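Local structure of uncharacterized protein (Staphylococcus aureus, 3P8A) at residues 38-42 against 43-47; 94-97 against 98-102; 205-208 against 209-213; 216-220 against 221-225. The protein is of unknown function but belongs to the glyoxalase-like (VOC) family, which suggests a metal-dependent enzyme or a small-molecule-binding protein. All blocks are in the same frame, centred on the assembly; numbering follows the deposited sequence.

Contact 1. Residues 38-42 against 43-47; sequences FSFPG and DVIKL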
# COMPACT_ATOMS: atom_id res chain seq x y z
N PHE A 38 -9.04 16.76 6.27
CA PHE A 38 -8.04 16.02 7.00
C PHE A 38 -6.62 16.55 6.98
O PHE A 38 -6.10 16.92 5.94
CB PHE A 38 -8.08 14.52 6.62
CG PHE A 38 -7.16 13.63 7.42
CD1 PHE A 38 -7.59 13.05 8.61
CD2 PHE A 38 -5.86 13.40 7.01
CE1 PHE A 38 -6.73 12.26 9.37
CE2 PHE A 38 -4.99 12.62 7.79
CZ PHE A 38 -5.44 12.05 8.96
N SER A 39 -5.97 16.46 8.15
CA SER A 39 -4.56 16.71 8.40
C SER A 39 -4.15 15.77 9.55
O SER A 39 -5.00 15.38 10.35
CB SER A 39 -4.29 18.16 8.79
OG SER A 39 -5.06 18.55 9.91
N PHE A 40 -2.88 15.39 9.60
CA PHE A 40 -2.34 14.56 10.67
C PHE A 40 -2.25 15.37 11.97
O PHE A 40 -2.01 16.58 11.91
CB PHE A 40 -0.94 14.06 10.29
CG PHE A 40 -0.95 12.67 9.73
CD1 PHE A 40 -1.05 12.45 8.36
CD2 PHE A 40 -0.84 11.57 10.56
CE1 PHE A 40 -1.05 11.15 7.84
CE2 PHE A 40 -0.84 10.28 10.04
CZ PHE A 40 -0.95 10.08 8.69
N PRO A 41 -2.39 14.71 13.16
CA PRO A 41 -2.29 15.44 14.44
C PRO A 41 -0.95 16.15 14.59
O PRO A 41 0.11 15.57 14.33
CB PRO A 41 -2.45 14.33 15.48
CG PRO A 41 -3.22 13.28 14.77
CD PRO A 41 -2.69 13.29 13.39
N GLY A 42 -1.01 17.44 14.95
CA GLY A 42 0.16 18.31 15.09
C GLY A 42 1.03 18.37 13.84
O GLY A 42 2.22 18.68 13.93
N ASP A 43 0.44 18.05 12.66
CA ASP A 43 1.14 18.02 11.37
C ASP A 43 2.42 17.18 11.42
O ASP A 43 3.40 17.52 10.76
CB ASP A 43 1.41 19.46 10.84
CG ASP A 43 0.17 20.23 10.44
OD1 ASP A 43 -0.17 20.24 9.23
OD2 ASP A 43 -0.47 20.84 11.33
N VAL A 44 2.42 16.08 12.23
CA VAL A 44 3.59 15.19 12.43
C VAL A 44 4.12 14.73 11.06
O VAL A 44 5.31 14.85 10.80
CB VAL A 44 3.32 13.98 13.38
CG1 VAL A 44 3.53 14.31 14.86
CG2 VAL A 44 1.96 13.33 13.11
N ILE A 45 3.21 14.29 10.18
CA ILE A 45 3.53 13.91 8.80
C ILE A 45 2.87 14.96 7.94
O ILE A 45 1.65 15.14 8.00
CB ILE A 45 3.09 12.47 8.41
CG1 ILE A 45 3.88 11.42 9.18
CG2 ILE A 45 3.20 12.24 6.86
CD1 ILE A 45 3.18 10.08 9.31
N LYS A 46 3.68 15.65 7.12
CA LYS A 46 3.17 16.67 6.21
C LYS A 46 2.49 15.99 5.02
O LYS A 46 2.91 14.93 4.57
CB LYS A 46 4.30 17.62 5.77
CG LYS A 46 4.47 18.85 6.68
CD LYS A 46 5.27 18.54 7.94
CE LYS A 46 5.22 19.63 8.98
NZ LYS A 46 5.74 19.17 10.29
N LEU A 47 1.44 16.62 4.52
CA LEU A 47 0.65 16.14 3.40
C LEU A 47 0.68 17.11 2.25
O LEU A 47 0.80 18.32 2.44
CB LEU A 47 -0.82 15.90 3.83
CG LEU A 47 -1.06 15.00 5.05
CD1 LEU A 47 -2.54 14.94 5.37
CD2 LEU A 47 -0.53 13.60 4.83
O HOH W 1 -0.82 16.68 8.01

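Contact 2. Residues 94-97 against 98-102; sequences FATQ and IVQEK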
# COMPACT_ATOMS: atom_id res chain seq x y z
N PHE A 94 -7.33 -1.24 -6.36
CA PHE A 94 -7.12 -0.61 -5.06
C PHE A 94 -8.29 0.30 -4.65
O PHE A 94 -8.71 0.22 -3.50
CB PHE A 94 -5.78 0.15 -5.01
CG PHE A 94 -5.80 1.47 -5.74
CD1 PHE A 94 -5.99 2.66 -5.05
CD2 PHE A 94 -5.71 1.51 -7.13
CE1 PHE A 94 -6.07 3.87 -5.74
CE2 PHE A 94 -5.83 2.72 -7.82
CZ PHE A 94 -6.00 3.90 -7.12
N ALA A 95 -8.83 1.13 -5.57
CA ALA A 95 -9.91 2.08 -5.24
C ALA A 95 -11.24 1.44 -4.83
O ALA A 95 -11.87 1.88 -3.88
CB ALA A 95 -10.12 3.05 -6.39
N THR A 96 -11.65 0.39 -5.53
CA THR A 96 -12.90 -0.33 -5.33
C THR A 96 -12.93 -1.11 -4.02
O THR A 96 -14.02 -1.51 -3.58
CB THR A 96 -13.29 -1.14 -6.59
OG1 THR A 96 -12.23 -2.03 -6.93
CG2 THR A 96 -13.57 -0.26 -7.82
N GLN A 97 -11.76 -1.29 -3.35
CA GLN A 97 -11.65 -1.93 -2.03
C GLN A 97 -12.47 -1.14 -1.03
O GLN A 97 -13.02 -1.75 -0.11
CB GLN A 97 -10.20 -1.99 -1.52
CG GLN A 97 -9.34 -3.01 -2.24
CD GLN A 97 -8.01 -3.16 -1.54
OE1 GLN A 97 -7.93 -3.48 -0.35
NE2 GLN A 97 -6.94 -2.97 -2.28
N ILE A 98 -12.58 0.19 -1.24
CA ILE A 98 -13.38 1.13 -0.40
C ILE A 98 -14.83 0.61 -0.35
O ILE A 98 -15.39 0.46 0.74
CB ILE A 98 -13.30 2.61 -0.90
CG1 ILE A 98 -11.88 3.18 -0.77
CG2 ILE A 98 -14.29 3.53 -0.12
CD1 ILE A 98 -11.67 4.60 -1.47
N VAL A 99 -15.38 0.25 -1.52
CA VAL A 99 -16.75 -0.29 -1.64
C VAL A 99 -16.86 -1.71 -1.07
O VAL A 99 -17.73 -1.99 -0.24
CB VAL A 99 -17.26 -0.23 -3.12
CG1 VAL A 99 -18.66 -0.86 -3.25
CG2 VAL A 99 -17.29 1.21 -3.63
N GLN A 100 -16.00 -2.60 -1.55
CA GLN A 100 -15.97 -4.02 -1.19
C GLN A 100 -15.77 -4.25 0.31
O GLN A 100 -16.30 -5.22 0.86
CB GLN A 100 -14.92 -4.74 -2.02
CG GLN A 100 -15.41 -4.95 -3.45
CD GLN A 100 -14.32 -5.04 -4.46
OE1 GLN A 100 -13.12 -4.98 -4.15
NE2 GLN A 100 -14.74 -5.19 -5.71
N GLU A 101 -15.02 -3.33 0.96
CA GLU A 101 -14.80 -3.39 2.39
C GLU A 101 -15.79 -2.50 3.19
O GLU A 101 -15.50 -2.09 4.30
CB GLU A 101 -13.34 -3.17 2.75
CG GLU A 101 -12.45 -4.23 2.12
CD GLU A 101 -10.97 -3.94 2.05
OE1 GLU A 101 -10.43 -3.33 3.01
OE2 GLU A 101 -10.33 -4.36 1.06
N LYS A 102 -17.00 -2.29 2.61
CA LYS A 102 -18.17 -1.62 3.18
C LYS A 102 -17.90 -0.22 3.73
O LYS A 102 -18.52 0.15 4.74
CB LYS A 102 -18.85 -2.52 4.27
CG LYS A 102 -19.01 -4.01 3.88
CD LYS A 102 -19.54 -4.85 5.02
CE LYS A 102 -19.51 -6.30 4.67
NZ LYS A 102 -18.22 -6.94 5.01

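Contact 3. Residues 205-208 against 209-213; sequences VSNW and LKWFD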
# COMPACT_ATOMS: atom_id res chain seq x y z
N VAL A 205 1.07 -16.10 4.85
CA VAL A 205 2.53 -16.30 4.72
C VAL A 205 2.89 -17.10 3.44
O VAL A 205 3.74 -16.66 2.65
CB VAL A 205 3.10 -16.93 6.00
CG1 VAL A 205 4.58 -17.32 5.84
CG2 VAL A 205 2.92 -15.99 7.19
N SER A 206 2.23 -18.25 3.26
CA SER A 206 2.41 -19.15 2.12
C SER A 206 2.21 -18.39 0.80
O SER A 206 3.06 -18.48 -0.09
CB SER A 206 1.45 -20.34 2.23
OG SER A 206 1.43 -21.12 1.04
N ASN A 207 1.12 -17.59 0.71
CA ASN A 207 0.80 -16.79 -0.47
C ASN A 207 1.82 -15.70 -0.72
O ASN A 207 2.24 -15.54 -1.86
CB ASN A 207 -0.59 -16.14 -0.34
CG ASN A 207 -1.71 -17.10 -0.58
OD1 ASN A 207 -1.52 -18.18 -1.13
ND2 ASN A 207 -2.91 -16.73 -0.15
N TRP A 208 2.21 -14.95 0.32
CA TRP A 208 3.18 -13.86 0.19
C TRP A 208 4.58 -14.37 -0.14
O TRP A 208 5.29 -13.72 -0.91
CB TRP A 208 3.20 -12.97 1.42
CG TRP A 208 2.01 -12.04 1.55
CD1 TRP A 208 0.72 -12.29 1.18
CD2 TRP A 208 1.99 -10.79 2.24
NE1 TRP A 208 -0.09 -11.23 1.54
CE2 TRP A 208 0.67 -10.30 2.19
CE3 TRP A 208 2.98 -10.01 2.86
CZ2 TRP A 208 0.31 -9.05 2.73
CZ3 TRP A 208 2.63 -8.77 3.38
CH2 TRP A 208 1.31 -8.31 3.32
N LEU A 209 4.97 -15.54 0.40
CA LEU A 209 6.28 -16.11 0.02
C LEU A 209 6.32 -16.49 -1.47
O LEU A 209 7.31 -16.23 -2.15
CB LEU A 209 6.62 -17.34 0.87
CG LEU A 209 6.93 -17.09 2.33
CD1 LEU A 209 6.85 -18.38 3.12
CD2 LEU A 209 8.27 -16.41 2.51
N LYS A 210 5.20 -17.03 -1.96
CA LYS A 210 5.00 -17.48 -3.32
C LYS A 210 4.98 -16.31 -4.29
O LYS A 210 5.78 -16.28 -5.23
CB LYS A 210 3.68 -18.25 -3.41
CG LYS A 210 3.61 -19.27 -4.53
CD LYS A 210 2.24 -19.94 -4.63
CE LYS A 210 2.00 -21.08 -3.65
NZ LYS A 210 2.64 -22.34 -4.09
N TRP A 211 4.09 -15.33 -4.05
CA TRP A 211 3.90 -14.16 -4.90
C TRP A 211 5.02 -13.13 -4.87
O TRP A 211 5.35 -12.56 -5.91
CB TRP A 211 2.58 -13.47 -4.55
CG TRP A 211 1.35 -14.32 -4.59
CD1 TRP A 211 1.10 -15.38 -5.42
CD2 TRP A 211 0.13 -14.08 -3.87
NE1 TRP A 211 -0.18 -15.85 -5.22
CE2 TRP A 211 -0.80 -15.07 -4.27
CE3 TRP A 211 -0.25 -13.15 -2.88
CZ2 TRP A 211 -2.08 -15.17 -3.72
CZ3 TRP A 211 -1.52 -13.24 -2.34
CH2 TRP A 211 -2.42 -14.23 -2.75
N PHE A 212 5.60 -12.87 -3.71
CA PHE A 212 6.60 -11.79 -3.61
C PHE A 212 8.03 -12.20 -3.44
O PHE A 212 8.89 -11.33 -3.24
CB PHE A 212 6.15 -10.74 -2.57
CG PHE A 212 4.68 -10.40 -2.67
CD1 PHE A 212 4.16 -9.82 -3.83
CD2 PHE A 212 3.81 -10.69 -1.63
CE1 PHE A 212 2.80 -9.55 -3.95
CE2 PHE A 212 2.45 -10.42 -1.74
CZ PHE A 212 1.95 -9.84 -2.90
N ASP A 213 8.30 -13.54 -3.47
CA ASP A 213 9.65 -14.09 -3.34
C ASP A 213 10.34 -13.56 -2.07
O ASP A 213 11.51 -13.17 -2.09
CB ASP A 213 10.47 -13.76 -4.62
CG ASP A 213 11.18 -14.96 -5.19
OD1 ASP A 213 10.78 -15.43 -6.28
OD2 ASP A 213 12.12 -15.45 -4.53

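Contact 4. Residues 216-220 against 221-225; sequences IVEEN and DHYTD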
# COMPACT_ATOMS: atom_id res chain seq x y z
N ILE A 216 11.90 -15.50 5.03
CA ILE A 216 11.34 -15.69 6.37
C ILE A 216 12.37 -15.15 7.34
O ILE A 216 13.54 -15.51 7.26
CB ILE A 216 10.97 -17.18 6.68
CG1 ILE A 216 10.00 -17.76 5.64
CG2 ILE A 216 10.39 -17.34 8.11
CD1 ILE A 216 10.30 -19.19 5.25
N VAL A 217 11.92 -14.31 8.26
CA VAL A 217 12.78 -13.68 9.27
C VAL A 217 12.54 -14.35 10.65
O VAL A 217 13.49 -14.64 11.36
CB VAL A 217 12.49 -12.15 9.29
CG1 VAL A 217 13.18 -11.45 10.45
CG2 VAL A 217 12.89 -11.51 7.98
N GLU A 218 11.29 -14.55 11.02
CA GLU A 218 10.92 -15.05 12.33
C GLU A 218 9.61 -15.78 12.24
O GLU A 218 8.73 -15.38 11.50
CB GLU A 218 10.81 -13.87 13.33
CG GLU A 218 10.09 -14.17 14.66
CD GLU A 218 10.85 -15.03 15.65
OE1 GLU A 218 12.08 -15.14 15.49
OE2 GLU A 218 10.23 -15.55 16.61
N GLU A 219 9.49 -16.87 13.01
CA GLU A 219 8.29 -17.67 13.08
C GLU A 219 8.08 -18.09 14.54
O GLU A 219 9.01 -18.62 15.16
CB GLU A 219 8.45 -18.90 12.18
CG GLU A 219 7.41 -20.00 12.42
CD GLU A 219 5.96 -19.68 12.13
OE1 GLU A 219 5.10 -20.33 12.77
OE2 GLU A 219 5.68 -18.87 11.22
N ASN A 220 6.88 -17.83 15.08
CA ASN A 220 6.53 -18.22 16.45
C ASN A 220 5.02 -18.46 16.58
O ASN A 220 4.33 -18.44 15.56
CB ASN A 220 7.09 -17.24 17.48
CG ASN A 220 6.58 -15.83 17.32
OD1 ASN A 220 5.42 -15.56 17.54
ND2 ASN A 220 7.46 -14.91 16.95
N ASP A 221 4.51 -18.71 17.79
CA ASP A 221 3.08 -19.03 18.00
C ASP A 221 2.13 -17.88 17.77
O ASP A 221 0.92 -18.10 17.72
CB ASP A 221 2.84 -19.64 19.39
CG ASP A 221 3.32 -21.07 19.53
OD1 ASP A 221 3.67 -21.70 18.48
OD2 ASP A 221 3.36 -21.56 20.66
N HIS A 222 2.66 -16.65 17.66
CA HIS A 222 1.85 -15.44 17.51
C HIS A 222 2.01 -14.75 16.17
O HIS A 222 1.03 -14.27 15.63
CB HIS A 222 2.14 -14.45 18.66
CG HIS A 222 1.69 -14.88 20.03
ND1 HIS A 222 1.74 -14.01 21.11
CD2 HIS A 222 1.18 -16.06 20.46
CE1 HIS A 222 1.28 -14.69 22.15
NE2 HIS A 222 0.94 -15.93 21.81
N TYR A 223 3.25 -14.64 15.66
CA TYR A 223 3.51 -13.94 14.41
C TYR A 223 4.62 -14.56 13.57
O TYR A 223 5.41 -15.39 14.05
CB TYR A 223 3.82 -12.43 14.69
CG TYR A 223 5.11 -12.15 15.43
CD1 TYR A 223 6.32 -12.03 14.75
CD2 TYR A 223 5.11 -11.98 16.82
CE1 TYR A 223 7.51 -11.82 15.44
CE2 TYR A 223 6.29 -11.76 17.51
CZ TYR A 223 7.49 -11.64 16.81
OH TYR A 223 8.66 -11.41 17.48
N THR A 224 4.65 -14.13 12.28
CA THR A 224 5.67 -14.45 11.29
C THR A 224 6.17 -13.12 10.69
O THR A 224 5.35 -12.32 10.22
CB THR A 224 5.07 -15.30 10.18
OG1 THR A 224 4.54 -16.47 10.77
CG2 THR A 224 6.10 -15.67 9.09
N ASP A 225 7.50 -12.91 10.67
CA ASP A 225 8.09 -11.72 10.03
C ASP A 225 8.62 -12.12 8.67
O ASP A 225 9.32 -13.13 8.54
CB ASP A 225 9.21 -11.12 10.87
CG ASP A 225 8.70 -10.40 12.09
OD1 ASP A 225 7.52 -10.01 12.10
OD2 ASP A 225 9.49 -10.23 13.04

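Contact 1. Residues 38-42 against 43-47
Phe40 is the hub of this local contact, and Ile45 and Leu47 come back from the far side of a chain reversal to pack against its ring. The apolar part is organised by direction. Ile45 lies beside Phe40 and points the same way, and its CB stands 4.3 Å from the centroid of the Phe40 ring, 15° off the normal: a CH-pi contact over one face. The methyl CD1 of Ile45 reaches the far end of that ring. Leu47 instead arrives at the ring edge, crossing Phe40 at about a right angle, with its CD2 3.7 Å from CD1 of Phe40. Its other methyl, CD1, touches the ring edge of Phe38 at CD2, 4.0 Å away. The first torsion of Leu47 (chi1 -54°, CG opposite the carbonyl carbon) turns one methyl toward each phenylalanine.

The polar part is backbone. Asp43 N donates to Phe40 O at 3.0 Å, and Val44 N donates to Pro41 O at 3.2 Å. Beyond the reversal, a water accepts from Phe40 N and donates to Ile45 O, at 2.9 Å from each, which satisfies both groups without a direct strand-like bond. Within 43-47, Lys46 NZ reaches back to hydrogen-bond Asp43 O.

Outside the loop, Leu72 touches Phe38 and Leu47, Ile263 touches Phe38 and Pro41, and Tyr268 meets Phe40 edge-to-face. Elements of both sheets are therefore engaged. The arrangement is that of two overlapping beta turns, with Pro41-Gly42 near type II and Gly42-Asp43 close to type III', in the loop between strands 24-31 and 48-53.

Contact 2. Residues 94-97 against 98-102
Ile98 starts the account by curling over Ala95: its N donates to Ala95 O at 3.2 Å, and its CB rests 3.4 Å from that same oxygen, so the carbonyl is lined by carbon as well as bonded. Val99 follows with a weak bond from its N to Thr96 O. Gln100 N takes that oxygen far better, at 3.0 Å and 176°; one acceptor thus serves two successive donors. The Gln100 side chain, extended beyond CG, runs alongside Thr96 and points the same way. Thr96 OG1 and Gln100 NE2 do not bond to each other but both bond to Gly90 O.

Glu101 makes the next i to i+4 bond: its N donates to Gln97 O at 2.8 Å, and its side chain returns beside that of Gln97, with OE2 3.5 Å from Gln97 CB. With CG opposite the carbonyl carbon (chi1 -60°), the carboxylate is carried back along the helix, where OE1 forms a salt bridge with Lys108 of strand 106-113. Lys102, at positive phi, closes the helix as the C-prime residue of a Schellman motif: its N bonds to Val99 O, and Tyr103 N to Ile98 O.

The chemistry implies a short helix held by side-chain bonds to the surrounding chain as well as by its own main-chain bonds, since Gly90 O gathers two side chains and Lys108 would help stabilise the carboxylate as an anion.

Contact 3. Residues 205-208 against 209-213
Trp211 lies flat along Asn207, and Phe212 turns its edge to Trp208: two i to i+4 pairs on adjoining flanks of the alpha-helix 201-212. In the first pair the side chains run together and point the same way, CG lying opposite the carbonyl carbon in both. Asn207 CB sits under the six-membered ring of Trp211, 3.6 Å from its centroid and 13° off the normal, a CH-pi contact, and the amide plane is only 17° from that of the indole. The amide is steadied by the preceding helical turn, where Gln203 NE2 bonds to Asn207 OD1.

The second pair is T-shaped. The planes of Phe212 and the five-membered ring of Trp208 are 84° apart, with centroids 5.2 Å from each other, and Phe212 CE2 approaches Trp208 CG to 3.7 Å over the indole face. The two pairs are coupled: Trp211 CB rests on the face of Phe212. A third pair is aliphatic, Val205 CG1 meeting Leu209 CD1 at 3.7 Å with both side chains directed alike.

Trp208 and Phe212 both rest on Pro165; Trp208 reaches Ile110 and Phe212 reaches Leu112, both of strand 106-113 in one sheet. Val205 and Leu209 turn to strand 223-227 of the other, whose Leu226 Trp208 also touches, so Trp208 reaches both sheets.

Beneath these pairs run regular alpha-type main-chain bonds. The one from Trp211 N is nearly straight, and its acceptor has a double role: Asn207 O receives that N-H at 2.9 Å while lying 3.0 Å above the indole plane, closest to Trp211 CG.

Contact 4. Residues 216-220 against 221-225
An antiparallel beta hairpin, with a classic beta bulge in one arm and an Asx turn at its tip, brings Val217 and Glu218 against Asp225 and Asn220 against Tyr223. At the bulge, Asp225 O accepts from Val217 N at 2.9 Å and only weakly from Glu218 N, while Asp225 N returns a bond to Glu218 O. On the next, non-hydrogen-bonded pair, Thr224 OG1 donates to Glu219 OE2 at 2.7 Å, meeting the carboxylate on its syn side but well out of its plane. Arg201 also bonds to that hydroxyl, and Asp225 OD1 makes a salt bridge with Arg236, which also makes a cation-pi interaction with Tyr223.

At the tip, Asn220 folds back over its own backbone (chi1 60°). This puts OD1 where it accepts from both His222 N, in the carbonyl plane, and Tyr223 N, from above that plane, each at 3.0 Å; Asn220 N bonds to Tyr223 O. The amide stands nearly upright on the tyrosine ring, planes 87° apart. Its nitrogen is held from two residues back in the same arm, Asn220 ND2 bonding to Glu218 OE2 at 174°, and hovers 3.2 Å above the centre of the Tyr223 ring.

The four contacts follow one another along the chain without interleaving. Contacts 1 and 2 belong to the part built on the sheet containing strands 48-53 and 69-75, one in a loop and one at a short helix; their centres are about 24 Å apart and they do not touch. Contacts 3 and 4 are neighbours, with centres about 14 Å apart: Val205 CG2 meets Thr224 CG2 at 3.7 Å and Leu209 CD2 meets Ile216 CG1 at 3.8 Å, packing helix 201-212 onto the edge hairpin of the second sheet. Contacts 1 and 3 lie on opposite sides of the chain's centre, with centres about 34 Å apart, yet each touches both sheets, so the two halves are joined at well-separated places.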